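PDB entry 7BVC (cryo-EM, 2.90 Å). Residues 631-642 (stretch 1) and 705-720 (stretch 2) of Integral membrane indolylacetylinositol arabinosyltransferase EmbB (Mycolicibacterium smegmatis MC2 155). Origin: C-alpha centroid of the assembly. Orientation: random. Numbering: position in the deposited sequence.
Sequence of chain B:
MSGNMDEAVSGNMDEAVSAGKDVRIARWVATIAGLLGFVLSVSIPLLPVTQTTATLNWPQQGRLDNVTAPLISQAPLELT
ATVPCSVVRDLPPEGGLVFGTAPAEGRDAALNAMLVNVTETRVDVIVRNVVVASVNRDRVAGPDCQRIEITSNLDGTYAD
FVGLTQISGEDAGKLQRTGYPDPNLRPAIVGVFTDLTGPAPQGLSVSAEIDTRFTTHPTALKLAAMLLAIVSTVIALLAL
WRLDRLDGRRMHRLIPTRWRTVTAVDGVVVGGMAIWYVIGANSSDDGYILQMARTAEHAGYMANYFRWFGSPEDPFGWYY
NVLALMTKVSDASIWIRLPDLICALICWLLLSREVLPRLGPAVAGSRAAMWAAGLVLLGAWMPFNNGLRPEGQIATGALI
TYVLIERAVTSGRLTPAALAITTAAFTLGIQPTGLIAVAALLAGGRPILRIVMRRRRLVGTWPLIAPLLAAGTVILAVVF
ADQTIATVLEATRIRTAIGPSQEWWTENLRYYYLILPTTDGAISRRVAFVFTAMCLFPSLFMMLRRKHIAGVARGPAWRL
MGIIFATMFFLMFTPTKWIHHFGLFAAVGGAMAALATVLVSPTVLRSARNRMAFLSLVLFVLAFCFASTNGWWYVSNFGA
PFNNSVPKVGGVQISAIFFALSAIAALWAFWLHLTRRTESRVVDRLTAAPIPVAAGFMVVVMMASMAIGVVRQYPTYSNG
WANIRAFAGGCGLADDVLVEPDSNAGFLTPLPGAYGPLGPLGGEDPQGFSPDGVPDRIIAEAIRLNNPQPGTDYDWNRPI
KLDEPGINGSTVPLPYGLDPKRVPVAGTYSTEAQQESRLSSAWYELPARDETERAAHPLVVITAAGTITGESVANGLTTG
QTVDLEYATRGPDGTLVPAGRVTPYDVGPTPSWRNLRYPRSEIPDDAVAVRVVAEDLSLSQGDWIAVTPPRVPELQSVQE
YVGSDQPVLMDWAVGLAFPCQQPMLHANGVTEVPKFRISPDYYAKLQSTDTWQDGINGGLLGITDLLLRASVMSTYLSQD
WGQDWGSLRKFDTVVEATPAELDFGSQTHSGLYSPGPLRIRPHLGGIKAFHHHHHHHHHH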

# COMPACT_ATOMS: atom_id res chain seq x y z
N GLY B 631 -15.05 -12.47 2.44
CA GLY B 631 -15.99 -11.37 2.30
C GLY B 631 -16.27 -11.03 0.85
O GLY B 631 -15.39 -11.12 -0.01
N TRP B 632 -17.51 -10.64 0.59
CA TRP B 632 -17.94 -10.12 -0.70
C TRP B 632 -18.19 -8.62 -0.57
O TRP B 632 -17.97 -8.03 0.49
CB TRP B 632 -19.18 -10.88 -1.19
CG TRP B 632 -18.98 -12.37 -1.16
CD1 TRP B 632 -19.21 -13.20 -0.10
CD2 TRP B 632 -18.51 -13.20 -2.22
NE1 TRP B 632 -18.91 -14.50 -0.44
CE2 TRP B 632 -18.49 -14.52 -1.74
CE3 TRP B 632 -18.12 -12.96 -3.54
CZ2 TRP B 632 -18.08 -15.60 -2.53
CZ3 TRP B 632 -17.72 -14.03 -4.32
CH2 TRP B 632 -17.70 -15.33 -3.81
N TRP B 633 -18.65 -7.99 -1.65
CA TRP B 633 -18.40 -6.56 -1.80
C TRP B 633 -19.37 -5.68 -1.01
O TRP B 633 -18.98 -5.03 -0.04
CB TRP B 633 -18.42 -6.18 -3.28
CG TRP B 633 -17.04 -6.13 -3.87
CD1 TRP B 633 -16.55 -6.93 -4.86
CD2 TRP B 633 -15.98 -5.26 -3.49
NE1 TRP B 633 -15.25 -6.60 -5.13
CE2 TRP B 633 -14.87 -5.57 -4.30
CE3 TRP B 633 -15.86 -4.23 -2.55
CZ2 TRP B 633 -13.66 -4.90 -4.20
CZ3 TRP B 633 -14.65 -3.56 -2.46
CH2 TRP B 633 -13.57 -3.90 -3.27
N TYR B 634 -20.65 -5.64 -1.40
CA TYR B 634 -21.57 -4.69 -0.78
C TYR B 634 -22.72 -5.37 -0.06
O TYR B 634 -22.88 -5.20 1.15
CB TYR B 634 -22.09 -3.71 -1.83
CG TYR B 634 -23.22 -2.83 -1.34
CD1 TYR B 634 -23.14 -2.18 -0.12
CD2 TYR B 634 -24.37 -2.66 -2.10
CE1 TYR B 634 -24.17 -1.39 0.34
CE2 TYR B 634 -25.41 -1.87 -1.65
CZ TYR B 634 -25.30 -1.23 -0.43
OH TYR B 634 -26.32 -0.44 0.03
N VAL B 635 -23.54 -6.16 -0.77
CA VAL B 635 -24.67 -6.84 -0.16
C VAL B 635 -24.61 -8.34 -0.34
O VAL B 635 -25.40 -9.06 0.28
CB VAL B 635 -26.02 -6.30 -0.69
CG1 VAL B 635 -26.32 -4.95 -0.08
CG2 VAL B 635 -25.98 -6.21 -2.20
N SER B 636 -23.71 -8.85 -1.19
CA SER B 636 -23.42 -10.27 -1.22
C SER B 636 -22.74 -10.72 0.06
O SER B 636 -22.65 -11.93 0.32
CB SER B 636 -22.56 -10.60 -2.43
OG SER B 636 -23.23 -10.27 -3.63
N ASN B 637 -22.26 -9.78 0.87
CA ASN B 637 -21.58 -10.07 2.12
C ASN B 637 -22.54 -10.35 3.27
O ASN B 637 -22.09 -10.74 4.35
CB ASN B 637 -20.67 -8.90 2.50
CG ASN B 637 -19.42 -9.34 3.22
OD1 ASN B 637 -19.16 -10.53 3.35
ND2 ASN B 637 -18.64 -8.38 3.69
N PHE B 638 -23.84 -10.16 3.06
CA PHE B 638 -24.82 -10.39 4.12
C PHE B 638 -24.99 -11.88 4.34
O PHE B 638 -25.48 -12.60 3.46
CB PHE B 638 -26.16 -9.75 3.74
CG PHE B 638 -26.18 -8.25 3.84
CD1 PHE B 638 -25.04 -7.55 4.16
CD2 PHE B 638 -27.35 -7.55 3.60
CE1 PHE B 638 -25.06 -6.17 4.25
CE2 PHE B 638 -27.37 -6.18 3.68
CZ PHE B 638 -26.23 -5.48 4.01
N GLY B 639 -24.57 -12.36 5.51
CA GLY B 639 -24.78 -13.75 5.88
C GLY B 639 -23.66 -14.70 5.52
O GLY B 639 -23.82 -15.91 5.72
N ALA B 640 -22.55 -14.21 4.99
CA ALA B 640 -21.45 -15.09 4.64
C ALA B 640 -20.86 -15.73 5.90
O ALA B 640 -20.88 -15.14 6.98
CB ALA B 640 -20.37 -14.32 3.89
N PRO B 641 -20.33 -16.96 5.78
CA PRO B 641 -19.82 -17.66 6.97
C PRO B 641 -18.65 -16.99 7.65
O PRO B 641 -18.70 -16.71 8.86
CB PRO B 641 -19.42 -19.03 6.40
CG PRO B 641 -20.27 -19.20 5.20
CD PRO B 641 -20.37 -17.83 4.60
N PHE B 642 -17.58 -16.71 6.91
CA PHE B 642 -16.36 -16.16 7.48
C PHE B 642 -16.06 -14.80 6.86
O PHE B 642 -14.92 -14.53 6.45
CB PHE B 642 -15.19 -17.12 7.28
CG PHE B 642 -15.15 -18.23 8.29
CD1 PHE B 642 -14.70 -18.01 9.58
CD2 PHE B 642 -15.56 -19.51 7.94
CE1 PHE B 642 -14.66 -19.03 10.50
CE2 PHE B 642 -15.52 -20.53 8.86
CZ PHE B 642 -15.07 -20.29 10.14
N SER B 705 -20.77 -21.08 0.29
CA SER B 705 -20.70 -19.78 0.93
C SER B 705 -21.86 -18.89 0.52
O SER B 705 -22.45 -18.19 1.35
CB SER B 705 -19.37 -19.10 0.60
OG SER B 705 -19.29 -17.82 1.18
N MET B 706 -22.22 -18.90 -0.77
CA MET B 706 -23.32 -18.06 -1.21
C MET B 706 -24.69 -18.71 -1.02
O MET B 706 -25.70 -18.00 -1.08
CB MET B 706 -23.15 -17.68 -2.68
CG MET B 706 -22.09 -16.61 -2.90
SD MET B 706 -22.26 -15.21 -1.78
CE MET B 706 -23.81 -14.52 -2.34
N ALA B 707 -24.76 -20.02 -0.79
CA ALA B 707 -26.04 -20.65 -0.51
C ALA B 707 -26.39 -20.67 0.97
O ALA B 707 -27.56 -20.86 1.31
CB ALA B 707 -26.05 -22.08 -1.05
N ILE B 708 -25.40 -20.48 1.85
CA ILE B 708 -25.70 -20.47 3.28
C ILE B 708 -26.31 -19.13 3.70
O ILE B 708 -27.20 -19.09 4.56
CB ILE B 708 -24.41 -20.78 4.08
CG1 ILE B 708 -24.12 -22.28 4.06
CG2 ILE B 708 -24.53 -20.29 5.52
CD1 ILE B 708 -22.79 -22.65 4.67
N GLY B 709 -25.87 -18.03 3.09
CA GLY B 709 -26.39 -16.73 3.45
C GLY B 709 -27.86 -16.57 3.11
O GLY B 709 -28.61 -15.90 3.83
N VAL B 710 -28.29 -17.17 2.00
CA VAL B 710 -29.70 -17.09 1.61
C VAL B 710 -30.58 -17.76 2.65
O VAL B 710 -31.68 -17.28 2.96
CB VAL B 710 -29.90 -17.72 0.21
CG1 VAL B 710 -31.37 -17.75 -0.16
CG2 VAL B 710 -29.10 -16.95 -0.83
N VAL B 711 -30.12 -18.86 3.23
CA VAL B 711 -30.91 -19.56 4.23
C VAL B 711 -30.82 -18.86 5.58
O VAL B 711 -31.79 -18.85 6.34
CB VAL B 711 -30.47 -21.03 4.33
CG1 VAL B 711 -31.35 -21.79 5.30
CG2 VAL B 711 -30.51 -21.68 2.96
N ARG B 712 -29.67 -18.27 5.91
CA ARG B 712 -29.53 -17.60 7.20
C ARG B 712 -30.35 -16.32 7.24
O ARG B 712 -31.07 -16.06 8.21
CB ARG B 712 -28.06 -17.32 7.49
CG ARG B 712 -27.38 -18.44 8.27
CD ARG B 712 -25.87 -18.29 8.30
NE ARG B 712 -25.44 -17.05 8.95
CZ ARG B 712 -24.19 -16.78 9.28
NH1 ARG B 712 -23.23 -17.66 9.03
NH2 ARG B 712 -23.88 -15.63 9.87
N GLN B 713 -30.14 -15.40 6.31
CA GLN B 713 -31.00 -14.22 6.40
C GLN B 713 -32.23 -14.44 5.58
O GLN B 713 -32.19 -14.30 4.42
CB GLN B 713 -30.48 -12.93 5.82
CG GLN B 713 -29.22 -13.03 5.07
CD GLN B 713 -28.74 -11.76 5.67
OE1 GLN B 713 -29.18 -10.70 5.31
NE2 GLN B 713 -27.98 -11.87 6.72
N TYR B 714 -33.28 -14.81 6.24
CA TYR B 714 -34.56 -14.99 5.56
C TYR B 714 -35.58 -14.73 6.65
O TYR B 714 -35.39 -15.24 7.72
CB TYR B 714 -34.60 -16.35 4.86
CG TYR B 714 -35.95 -16.62 4.29
CD1 TYR B 714 -36.17 -16.61 2.96
CD2 TYR B 714 -37.01 -16.81 5.13
CE1 TYR B 714 -37.44 -16.81 2.48
CE2 TYR B 714 -38.28 -17.02 4.67
CZ TYR B 714 -38.48 -17.01 3.33
OH TYR B 714 -39.74 -17.21 2.93
N PRO B 715 -36.60 -13.89 6.47
CA PRO B 715 -36.97 -13.41 5.18
C PRO B 715 -36.47 -12.01 4.91
O PRO B 715 -37.04 -11.42 4.15
CB PRO B 715 -38.46 -13.29 5.34
CG PRO B 715 -38.58 -12.79 6.71
CD PRO B 715 -37.51 -13.49 7.49
N THR B 716 -35.29 -11.64 5.37
CA THR B 716 -34.76 -10.29 5.16
C THR B 716 -33.96 -10.24 3.87
O THR B 716 -34.03 -11.10 3.10
CB THR B 716 -34.20 -9.68 6.44
OG1 THR B 716 -33.62 -8.45 6.11
CG2 THR B 716 -33.14 -10.49 7.13
N TYR B 717 -33.16 -9.23 3.65
CA TYR B 717 -32.61 -9.10 2.31
C TYR B 717 -31.44 -10.05 2.11
O TYR B 717 -30.45 -9.99 2.85
CB TYR B 717 -32.17 -7.66 2.06
CG TYR B 717 -31.54 -7.45 0.70
CD1 TYR B 717 -32.32 -7.19 -0.42
CD2 TYR B 717 -30.16 -7.52 0.53
CE1 TYR B 717 -31.75 -7.00 -1.66
CE2 TYR B 717 -29.59 -7.33 -0.71
CZ TYR B 717 -30.39 -7.07 -1.80
OH TYR B 717 -29.82 -6.88 -3.03
N SER B 718 -31.54 -10.91 1.10
CA SER B 718 -30.42 -11.67 0.58
C SER B 718 -30.33 -11.45 -0.92
O SER B 718 -31.29 -11.01 -1.56
CB SER B 718 -30.53 -13.16 0.90
OG SER B 718 -31.80 -13.67 0.54
N ASN B 719 -29.17 -11.78 -1.49
CA ASN B 719 -28.91 -11.47 -2.89
C ASN B 719 -29.64 -12.41 -3.85
O ASN B 719 -29.65 -12.13 -5.06
CB ASN B 719 -27.41 -11.52 -3.17
CG ASN B 719 -26.98 -10.51 -4.21
OD1 ASN B 719 -27.80 -9.75 -4.73
ND2 ASN B 719 -25.69 -10.49 -4.52
N GLY B 720 -30.23 -13.49 -3.37
CA GLY B 720 -30.92 -14.42 -4.24
C GLY B 720 -32.41 -14.46 -4.00
O GLY B 720 -33.16 -14.98 -4.82

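The two stretches pack through van der Waals and sulfur-aromatic contacts around a close glycine-glycine approach, with no clear hydrogen bond between them and 719 Å² of surface buried in total. Stretch 1 has no regular helix or strand; it folds back through two overlapping turns, type I from Val635 to Phe638 and type II from Asn637 to Ala640. Stretch 2 supplies the end of a helix, residues 705-712, and the loop that follows.

The backbones come closest where Gly639 meets Gly709, their CA atoms 4.2 Å apart. Neither residue has a side chain, and a CB on either would point toward the other stretch. A CB on Gly639 would lie 3.1 Å from Gly709 CA, and one on Gly709 would lie 3.1 Å from Phe638 O, so each glycine leaves room for the other backbone. The positive phi of Gly639, 91°, independently favours glycine. The proximity permits a CA-H...O contact from Gly709 CA to Gly639 O at 3.5 Å. The same carbonyl lies over one face of the Arg712 guanidinium, with Gly639 O 3.7 Å from Arg712 CZ.

On one flank, Met706 curls its thioether over the Trp632 indole: SD sits 3.9 Å from the centroid of the five-membered ring and 19° off its normal, so the polarizable sulfur faces the pi cloud. Ser705 OG approaches the edge of that indole, 3.7 Å from Trp632 NE1, and also touches Pro641 CD at 3.6 Å.

Beyond the helix, the Tyr717 ring receives two apolar neighbours at its edge: Val635 CB lies 3.7 Å from Tyr717 CE2, and Phe638 CD2 lies 4.2 Å from Tyr717 CD2. Nearby, Ser636 OG and Asn719 ND2 approach to 2.6 Å, a polar pair whose bonding the geometry leaves open.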